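Local coordinates for salt-tolerant glutaminase (Micrococcus luteus, PDB 3AGD), which probably catalyses the hydrolysis of L-glutamine to L-glutamate and ammonium, as other members of the glutaminase family do, at residues 119-124 against 132-137; 8-13 against 51-56; 410-415 against 442-447. All coordinates share one frame; numbering follows the deposited sequence.

How the interactions relate
From the N terminus, interaction 2 closes first: it lays helix 4-16 on strand 50-54 at the edge of the five-stranded antiparallel sheet, spanning 37 residues. Interaction 1 follows, a short closure over seven residues that sets the end of helix 114-123 against helix 131-146 in a helical part of the glutaminase region. Interaction 3 comes last, spanning 26 residues in the C-terminal STAS region, where strand 406-417 meets the loop after strand 438-442. The three loops run in series, with none nested or crossed. Nor do the contacts touch: nearest atoms are about 17 Å apart between interactions 2 and 3, and about 22 Å between 1 and 2.

Interaction 1: 119-124 against 132-137; sequences AVHQLL and KERLDR
R134 of helix 131-146 reaches H121 and Q122 at the C-terminal end of helix 114-123, and its side chain is in contact there from CB to the guanidinium. R134 CB sits 3.8 Å from H121 CE1, and further out R134 CD comes within 3.0 Å of H121 O. The guanidinium has Q122 O over one face, 3.1 Å from its plane and displaced toward the rim. That carbonyl is close to NE and NH2, but the angles are too poor for a hydrogen bond. The Q122 amide, turned 70° from the guanidinium, brings Q122 NE2 to 3.3 Å from R134 NH2. Two donors cannot bond each other; D182 OD1 accepts from Q122 NE2 and forms a long, weak ion pair with R134 NH2, while Q122 OE1 accepts from Q181 N and R134 NH1 bonds to G126 O. The backbone of R134 counts too, since R134 O lies 3.4 Å from L124 CD1, the same methyl that covers the centre of one face of the H121 ring.

L135 adds its N near H121 CE1. One turn on from R134, R137 CG lies 4.2 Å from L124 CD2. A bend at chi2 (55°) takes CD off that line, and the guanidinium ends in salt bridges with D77 and E140.

H121 ND1 is buried here with no partner in the model, on a side chain about 5 Å from that of the glutamate-binding Y191. With a cation set against the carbonyls of H121 and Q122, the attraction is probably electrostatic, joined by van der Waals contact of L124 and the arginine methylenes.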
loop_
_atom_site.group_PDB
_atom_site.type_symbol
_atom_site.label_atom_id
_atom_site.label_comp_id
_atom_site.label_asym_id
_atom_site.label_seq_id
_atom_site.Cartn_x
_atom_site.Cartn_y
_atom_site.Cartn_z
ATOM N N ALA A 119 -2.630 25.048 11.343
ATOM C CA ALA A 119 -2.467 25.648 10.021
ATOM C C ALA A 119 -3.583 25.168 9.099
ATOM O O ALA A 119 -4.084 25.929 8.274
ATOM C CB ALA A 119 -1.104 25.278 9.432
ATOM N N VAL A 120 -3.963 23.900 9.245
ATOM C CA VAL A 120 -5.032 23.310 8.441
ATOM C C VAL A 120 -6.390 23.953 8.746
ATOM O O VAL A 120 -7.149 24.276 7.836
ATOM C CB VAL A 120 -5.139 21.785 8.694
ATOM C CG1 VAL A 120 -6.490 21.260 8.209
ATOM C CG2 VAL A 120 -4.002 21.058 7.973
ATOM N N HIS A 121 -6.695 24.139 10.025
ATOM C CA HIS A 121 -7.969 24.736 10.405
ATOM C C HIS A 121 -8.098 26.153 9.843
ATOM O O HIS A 121 -9.172 26.560 9.407
ATOM C CB HIS A 121 -8.114 24.750 11.928
ATOM C CG HIS A 121 -9.525 24.924 12.393
ATOM N ND1 HIS A 121 -10.188 26.132 12.334
ATOM C CD2 HIS A 121 -10.420 24.029 12.874
ATOM C CE1 HIS A 121 -11.430 25.972 12.756
ATOM N NE2 HIS A 121 -11.596 24.704 13.088
ATOM N N GLN A 122 -6.985 26.882 9.841
ATOM C CA GLN A 122 -6.920 28.249 9.332
ATOM C C GLN A 122 -7.192 28.323 7.826
ATOM O O GLN A 122 -7.576 29.372 7.315
ATOM C CB GLN A 122 -5.533 28.850 9.644
ATOM C CG GLN A 122 -5.163 30.116 8.846
ATOM C CD GLN A 122 -5.744 31.397 9.426
ATOM O OE1 GLN A 122 -5.167 32.004 10.330
ATOM N NE2 GLN A 122 -6.895 31.808 8.912
ATOM N N LEU A 123 -7.001 27.211 7.124
ATOM C CA LEU A 123 -7.206 27.157 5.674
ATOM C C LEU A 123 -8.578 26.659 5.244
ATOM O O LEU A 123 -8.982 26.853 4.101
ATOM C CB LEU A 123 -6.174 26.223 5.033
ATOM C CG LEU A 123 -4.689 26.582 5.009
ATOM C CD1 LEU A 123 -3.859 25.301 4.880
ATOM C CD2 LEU A 123 -4.408 27.543 3.863
ATOM N N LEU A 124 -9.282 26.016 6.168
ATOM C CA LEU A 124 -10.575 25.388 5.911
ATOM C C LEU A 124 -11.567 25.792 4.816
ATOM O O LEU A 124 -11.890 24.964 3.970
ATOM C CB LEU A 124 -11.328 25.231 7.235
ATOM C CG LEU A 124 -10.799 23.982 7.949
ATOM C CD1 LEU A 124 -11.548 23.737 9.242
ATOM C CD2 LEU A 124 -10.937 22.786 7.004
ATOM N N LYS A 132 -16.738 31.015 12.566
ATOM C CA LYS A 132 -17.919 30.147 12.559
ATOM C C LYS A 132 -18.007 29.262 11.330
ATOM O O LYS A 132 -18.380 28.095 11.428
ATOM C CB LYS A 132 -19.212 30.960 12.627
ATOM C CG LYS A 132 -20.448 30.081 12.690
ATOM C CD LYS A 132 -21.123 30.266 14.032
ATOM C CE LYS A 132 -22.184 29.207 14.326
ATOM N NZ LYS A 132 -22.659 28.432 13.140
ATOM N N GLU A 133 -17.696 29.829 10.169
ATOM C CA GLU A 133 -17.745 29.068 8.929
ATOM C C GLU A 133 -16.684 27.974 8.947
ATOM O O GLU A 133 -16.905 26.875 8.441
ATOM C CB GLU A 133 -17.504 29.973 7.718
ATOM C CG GLU A 133 -18.507 31.094 7.537
ATOM C CD GLU A 133 -18.218 31.919 6.298
ATOM O OE1 GLU A 133 -18.866 31.695 5.257
ATOM O OE2 GLU A 133 -17.325 32.783 6.356
ATOM N N ARG A 134 -15.525 28.276 9.522
ATOM C CA ARG A 134 -14.457 27.288 9.581
ATOM C C ARG A 134 -14.833 26.125 10.498
ATOM O O ARG A 134 -14.579 24.967 10.168
ATOM C CB ARG A 134 -13.146 27.928 10.045
ATOM C CG ARG A 134 -12.566 28.951 9.064
ATOM C CD ARG A 134 -11.045 28.866 9.058
ATOM N NE ARG A 134 -10.369 30.121 8.722
ATOM C CZ ARG A 134 -10.473 30.759 7.565
ATOM N NH1 ARG A 134 -11.236 30.278 6.602
ATOM N NH2 ARG A 134 -9.795 31.879 7.363
ATOM N N LEU A 135 -15.453 26.425 11.636
ATOM C CA LEU A 135 -15.855 25.365 12.554
ATOM C C LEU A 135 -16.936 24.531 11.874
ATOM O O LEU A 135 -16.876 23.303 11.890
ATOM C CB LEU A 135 -16.402 25.939 13.866
ATOM C CG LEU A 135 -16.156 25.096 15.125
ATOM C CD1 LEU A 135 -17.085 25.562 16.229
ATOM C CD2 LEU A 135 -16.377 23.618 14.845
ATOM N N ASP A 136 -17.923 25.196 11.276
ATOM C CA ASP A 136 -18.987 24.475 10.585
ATOM C C ASP A 136 -18.389 23.537 9.540
ATOM O O ASP A 136 -18.840 22.411 9.383
ATOM C CB ASP A 136 -19.965 25.438 9.890
ATOM C CG ASP A 136 -20.871 26.178 10.870
ATOM O OD1 ASP A 136 -21.033 25.711 12.018
ATOM O OD2 ASP A 136 -21.436 27.226 10.480
ATOM N N ARG A 137 -17.369 24.004 8.829
ATOM C CA ARG A 137 -16.732 23.189 7.797
ATOM C C ARG A 137 -16.053 21.948 8.391
ATOM O O ARG A 137 -16.144 20.852 7.834
ATOM C CB ARG A 137 -15.716 24.031 7.019
ATOM C CG ARG A 137 -14.989 23.275 5.899
ATOM C CD ARG A 137 -15.961 22.625 4.930
ATOM N NE ARG A 137 -15.275 22.050 3.778
ATOM C CZ ARG A 137 -15.660 20.938 3.160
ATOM N NH1 ARG A 137 -14.980 20.488 2.114
ATOM N NH2 ARG A 137 -16.714 20.264 3.599
#

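Interaction 2: 8-13 against 51-56; sequences YLASLV and HCAGDA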
loop_
_atom_site.group_PDB
_atom_site.type_symbol
_atom_site.label_atom_id
_atom_site.label_comp_id
_atom_site.label_asym_id
_atom_site.label_seq_id
_atom_site.Cartn_x
_atom_site.Cartn_y
_atom_site.Cartn_z
ATOM N N TYR A 8 -14.937 -12.664 16.174
ATOM C CA TYR A 8 -13.505 -12.497 16.357
ATOM C C TYR A 8 -13.268 -11.247 17.202
ATOM O O TYR A 8 -12.503 -11.263 18.165
ATOM C CB TYR A 8 -12.805 -12.315 15.011
ATOM C CG TYR A 8 -11.419 -11.733 15.162
ATOM C CD1 TYR A 8 -10.337 -12.540 15.508
ATOM C CD2 TYR A 8 -11.208 -10.359 15.047
ATOM C CE1 TYR A 8 -9.080 -11.991 15.741
ATOM C CE2 TYR A 8 -9.956 -9.801 15.280
ATOM C CZ TYR A 8 -8.899 -10.621 15.630
ATOM O OH TYR A 8 -7.670 -10.067 15.899
ATOM N N LEU A 9 -13.926 -10.157 16.820
ATOM C CA LEU A 9 -13.788 -8.895 17.535
ATOM C C LEU A 9 -14.246 -9.035 18.981
ATOM O O LEU A 9 -13.577 -8.555 19.899
ATOM C CB LEU A 9 -14.591 -7.793 16.832
ATOM C CG LEU A 9 -14.105 -7.407 15.426
ATOM C CD1 LEU A 9 -14.992 -6.312 14.862
ATOM C CD2 LEU A 9 -12.657 -6.941 15.482
ATOM N N ALA A 10 -15.383 -9.698 19.179
ATOM C CA ALA A 10 -15.924 -9.907 20.516
ATOM C C ALA A 10 -14.901 -10.634 21.381
ATOM O O ALA A 10 -14.721 -10.301 22.552
ATOM C CB ALA A 10 -17.223 -10.708 20.442
ATOM N N SER A 11 -14.231 -11.625 20.798
ATOM C CA SER A 11 -13.214 -12.391 21.516
ATOM C C SER A 11 -12.001 -11.517 21.800
ATOM O O SER A 11 -11.413 -11.579 22.879
ATOM C CB SER A 11 -12.771 -13.604 20.694
ATOM O OG SER A 11 -13.871 -14.436 20.389
ATOM N N LEU A 12 -11.624 -10.704 20.821
ATOM C CA LEU A 12 -10.482 -9.817 20.978
ATOM C C LEU A 12 -10.744 -8.842 22.121
ATOM O O LEU A 12 -9.872 -8.594 22.950
ATOM C CB LEU A 12 -10.228 -9.046 19.684
ATOM C CG LEU A 12 -8.921 -8.253 19.684
ATOM C CD1 LEU A 12 -7.755 -9.220 19.876
ATOM C CD2 LEU A 12 -8.778 -7.487 18.383
ATOM N N VAL A 13 -11.954 -8.293 22.164
ATOM C CA VAL A 13 -12.324 -7.356 23.218
ATOM C C VAL A 13 -12.260 -8.048 24.578
ATOM O O VAL A 13 -11.710 -7.503 25.536
ATOM C CB VAL A 13 -13.747 -6.807 22.995
ATOM C CG1 VAL A 13 -14.185 -5.974 24.193
ATOM C CG2 VAL A 13 -13.775 -5.965 21.731
ATOM N N HIS A 51 -18.683 -4.556 11.041
ATOM C CA HIS A 51 -18.520 -5.592 12.051
ATOM C C HIS A 51 -17.981 -4.935 13.317
ATOM O O HIS A 51 -16.945 -4.271 13.276
ATOM C CB HIS A 51 -17.530 -6.659 11.562
ATOM C CG HIS A 51 -17.814 -7.163 10.178
ATOM N ND1 HIS A 51 -19.035 -7.684 9.810
ATOM C CD2 HIS A 51 -17.029 -7.231 9.075
ATOM C CE1 HIS A 51 -18.991 -8.051 8.541
ATOM N NE2 HIS A 51 -17.785 -7.788 8.072
ATOM N N CYS A 52 -18.673 -5.112 14.439
ATOM C CA CYS A 52 -18.218 -4.507 15.685
ATOM C C CYS A 52 -18.436 -5.372 16.909
ATOM O O CYS A 52 -19.079 -6.415 16.843
ATOM C CB CYS A 52 -18.906 -3.161 15.918
ATOM S SG CYS A 52 -20.003 -2.629 14.612
ATOM N N ALA A 53 -17.897 -4.908 18.032
ATOM C CA ALA A 53 -18.009 -5.603 19.309
ATOM C C ALA A 53 -17.659 -4.638 20.436
ATOM O O ALA A 53 -16.986 -3.629 20.211
ATOM C CB ALA A 53 -17.070 -6.803 19.337
ATOM N N GLY A 54 -18.121 -4.953 21.643
ATOM C CA GLY A 54 -17.844 -4.109 22.792
ATOM C C GLY A 54 -18.604 -2.799 22.762
ATOM O O GLY A 54 -19.684 -2.717 22.175
ATOM N N ASP A 55 -18.035 -1.772 23.391
ATOM C CA ASP A 55 -18.651 -0.446 23.448
ATOM C C ASP A 55 -18.341 0.343 22.180
ATOM O O ASP A 55 -17.724 1.412 22.229
ATOM C CB ASP A 55 -18.133 0.319 24.670
ATOM C CG ASP A 55 -18.286 -0.467 25.959
ATOM O OD1 ASP A 55 -19.432 -0.813 26.320
ATOM O OD2 ASP A 55 -17.258 -0.743 26.611
ATOM N N ALA A 56 -18.785 -0.185 21.044
ATOM C CA ALA A 56 -18.542 0.444 19.755
ATOM C C ALA A 56 -19.528 1.561 19.424
ATOM O O ALA A 56 -19.417 2.192 18.375
ATOM C CB ALA A 56 -18.571 -0.614 18.660
#
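L9, A10 and V13 pack against A53 in an apolar helix-on-sheet contact, where helix 4-16 lies over strand 50-54, the outermost strand at one end of the antiparallel sheet. The segment axes approach to 6.9 Å and run 28° from parallel, a close spacing consistent with the small A53 between them. A53 CB points toward the helix and beds against its backbone, 3.4 Å from A10 N. Three carbons surround that methyl: L9 CB at 3.7 Å from A53 CB, A10 CB at 4.1 Å, and V13 CG2, one turn later, a little beyond.

L9 works along the strand as well. Its CG is anti to the carbonyl carbon (chi1 -65°), and from there L9 CD1 reaches the strand backbone, 3.2 Å from H51 O and against C52 CA. At the far end V13 CG1 lies 4.3 Å from G54 CA, where the strand finishes in a positive-phi conformation. H51 meets residues 8-13 through CB and its carbonyl O; its ring leads away from them to pack on I5 and P6 earlier in the same helix, with NE2 hydrogen-bonded to E341 of the second subunit.

C52 points to the other face of the strand, toward K202 of helix 201-212. L9 also covers I41 and L43 of strand 40-44. The N-terminal helix thus lies over edge strand 50-54 and its neighbour 40-44, beside helix 289-301.

Interaction 3: 410-415 against 442-447; sequences NLARVD and EDPERI
N410 and E442 meet with their flat groups steeply turned, the amide and carboxylate planes 77° apart. N410 ND2 donates to E442 OE1 at 2.8 Å; the acceptor lies close to the amide plane, and the carboxylate is approached on its anti side, somewhat out of plane. The other end of the same amide is also used. N410 OD1 takes A412 N at 2.8 Å, the donor standing above the carbonyl plane, and this closes an Asx turn. A second carboxylate, that of D443, has L411 CD1 over one face, 3.7 Å from D443 CG. At its edge, D443 OD1 accepts I447 N at 3.1 Å on the syn side, a bond that spans the type I turn from D443 to R446. D443 OD2, less surely placed, accepts from L448 N.

Between these groups runs the backbone link, L411 N to E442 O at 3.0 Å. It belongs to the parallel pairing of strands 406-417 and 438-442, which helix 419-434 connects in a beta-alpha-beta crossover within the STAS region.

Beyond it both segments turn, and apolar groups take over. A412 CB rests against P444 CG. I447 holds CG1 in the crowded position between backbone N and carbonyl carbon (chi1 59°), and I447 CD1 presses on V414 CG1 at 3.4 Å, tighter than usual for two carbons. R422 of helix 419-434 binds I447 O, whereas R413, at the corner of 410-415, forms a salt bridge with E390 of the second subunit.

The backbone pairing is thus reinforced at its bridged residues by the N410-E442 side-chain bond and gives way to apolar contact beyond. D443 OD1 holds I447 N, consistent with fixing the turn that sets I447 against V414, and the charge of the E442 carboxylate probably strengthens its bond with the neutral amide.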
loop_
_atom_site.group_PDB
_atom_site.type_symbol
_atom_site.label_atom_id
_atom_site.label_comp_id
_atom_site.label_asym_id
_atom_site.label_seq_id
_atom_site.Cartn_x
_atom_site.Cartn_y
_atom_site.Cartn_z
ATOM N N ASN A 410 -16.932 -7.785 -23.219
ATOM C CA ASN A 410 -18.023 -7.582 -22.267
ATOM C C ASN A 410 -17.570 -6.999 -20.923
ATOM O O ASN A 410 -16.753 -7.594 -20.212
ATOM C CB ASN A 410 -18.754 -8.906 -22.036
ATOM C CG ASN A 410 -19.973 -8.746 -21.157
ATOM O OD1 ASN A 410 -19.864 -8.422 -19.973
ATOM N ND2 ASN A 410 -21.151 -8.964 -21.736
ATOM N N LEU A 411 -18.130 -5.842 -20.573
ATOM C CA LEU A 411 -17.787 -5.140 -19.338
ATOM C C LEU A 411 -18.893 -5.178 -18.272
ATOM O O LEU A 411 -18.816 -4.464 -17.268
ATOM C CB LEU A 411 -17.457 -3.677 -19.661
ATOM C CG LEU A 411 -16.568 -3.405 -20.877
ATOM C CD1 LEU A 411 -16.435 -1.910 -21.076
ATOM C CD2 LEU A 411 -15.209 -4.042 -20.689
ATOM N N ALA A 412 -19.912 -6.006 -18.480
ATOM C CA ALA A 412 -21.021 -6.095 -17.531
ATOM C C ALA A 412 -20.581 -6.387 -16.099
ATOM O O ALA A 412 -21.153 -5.845 -15.150
ATOM C CB ALA A 412 -22.025 -7.153 -17.991
ATOM N N ARG A 413 -19.569 -7.236 -15.939
ATOM C CA ARG A 413 -19.080 -7.595 -14.609
ATOM C C ARG A 413 -18.073 -6.592 -14.051
ATOM O O ARG A 413 -17.632 -6.718 -12.909
ATOM C CB ARG A 413 -18.442 -8.986 -14.635
ATOM C CG ARG A 413 -19.412 -10.130 -14.895
ATOM C CD ARG A 413 -20.214 -10.473 -13.661
ATOM N NE ARG A 413 -21.123 -11.593 -13.896
ATOM C CZ ARG A 413 -21.827 -12.193 -12.941
ATOM N NH1 ARG A 413 -21.725 -11.781 -11.686
ATOM N NH2 ARG A 413 -22.639 -13.200 -13.239
ATOM N N VAL A 414 -17.693 -5.604 -14.851
ATOM C CA VAL A 414 -16.751 -4.602 -14.379
ATOM C C VAL A 414 -17.506 -3.637 -13.467
ATOM O O VAL A 414 -18.534 -3.081 -13.856
ATOM C CB VAL A 414 -16.121 -3.820 -15.553
ATOM C CG1 VAL A 414 -15.253 -2.687 -15.020
ATOM C CG2 VAL A 414 -15.278 -4.760 -16.402
ATOM N N ASP A 415 -17.004 -3.455 -12.250
ATOM C CA ASP A 415 -17.640 -2.563 -11.290
ATOM C C ASP A 415 -17.384 -1.105 -11.647
ATOM O O ASP A 415 -18.287 -0.272 -11.578
ATOM C CB ASP A 415 -17.138 -2.867 -9.878
ATOM C CG ASP A 415 -17.579 -4.233 -9.396
ATOM O OD1 ASP A 415 -18.784 -4.541 -9.526
ATOM O OD2 ASP A 415 -16.733 -4.998 -8.886
ATOM N N GLU A 442 -19.712 -4.710 -25.347
ATOM C CA GLU A 442 -20.981 -4.842 -24.646
ATOM C C GLU A 442 -20.774 -4.129 -23.315
ATOM O O GLU A 442 -20.200 -4.686 -22.378
ATOM C CB GLU A 442 -21.312 -6.320 -24.431
ATOM C CG GLU A 442 -21.279 -7.126 -25.724
ATOM C CD GLU A 442 -21.742 -8.557 -25.544
ATOM O OE1 GLU A 442 -21.335 -9.196 -24.551
ATOM O OE2 GLU A 442 -22.504 -9.049 -26.405
ATOM N N ASP A 443 -21.244 -2.885 -23.254
ATOM C CA ASP A 443 -21.084 -2.037 -22.080
ATOM C C ASP A 443 -22.431 -1.461 -21.631
ATOM O O ASP A 443 -22.700 -0.275 -21.819
ATOM C CB ASP A 443 -20.102 -0.913 -22.441
ATOM C CG ASP A 443 -19.685 -0.074 -21.249
ATOM O OD1 ASP A 443 -19.897 -0.507 -20.096
ATOM O OD2 ASP A 443 -19.121 1.021 -21.474
ATOM N N PRO A 444 -23.289 -2.298 -21.022
ATOM C CA PRO A 444 -24.611 -1.868 -20.549
ATOM C C PRO A 444 -24.634 -0.556 -19.767
ATOM O O PRO A 444 -25.401 0.346 -20.097
ATOM C CB PRO A 444 -25.098 -3.066 -19.726
ATOM C CG PRO A 444 -23.825 -3.779 -19.336
ATOM C CD PRO A 444 -23.008 -3.678 -20.594
ATOM N N GLU A 445 -23.801 -0.440 -18.738
ATOM C CA GLU A 445 -23.760 0.792 -17.951
ATOM C C GLU A 445 -22.745 1.781 -18.512
ATOM O O GLU A 445 -22.330 2.711 -17.823
ATOM C CB GLU A 445 -23.414 0.489 -16.490
ATOM C CG GLU A 445 -24.598 0.047 -15.638
ATOM C CD GLU A 445 -25.128 -1.312 -16.029
ATOM O OE1 GLU A 445 -24.357 -2.293 -15.953
ATOM O OE2 GLU A 445 -26.315 -1.403 -16.410
ATOM N N ARG A 446 -22.371 1.580 -19.773
ATOM C CA ARG A 446 -21.381 2.410 -20.458
ATOM C C ARG A 446 -20.406 3.143 -19.541
ATOM O O ARG A 446 -20.561 4.330 -19.247
ATOM C CB ARG A 446 -22.052 3.391 -21.435
ATOM C CG ARG A 446 -23.240 4.179 -20.921
ATOM C CD ARG A 446 -23.862 4.930 -22.095
ATOM N NE ARG A 446 -25.042 5.711 -21.735
ATOM C CZ ARG A 446 -25.757 6.419 -22.606
ATOM N NH1 ARG A 446 -25.414 6.442 -23.888
ATOM N NH2 ARG A 446 -26.816 7.106 -22.199
ATOM N N ILE A 447 -19.388 2.406 -19.107
ATOM C CA ILE A 447 -18.355 2.920 -18.219
ATOM C C ILE A 447 -17.048 3.173 -18.967
ATOM O O ILE A 447 -16.128 3.792 -18.434
ATOM C CB ILE A 447 -18.063 1.917 -17.085
ATOM C CG1 ILE A 447 -17.602 0.584 -17.685
ATOM C CG2 ILE A 447 -19.308 1.715 -16.236
ATOM C CD1 ILE A 447 -17.266 -0.484 -16.656
#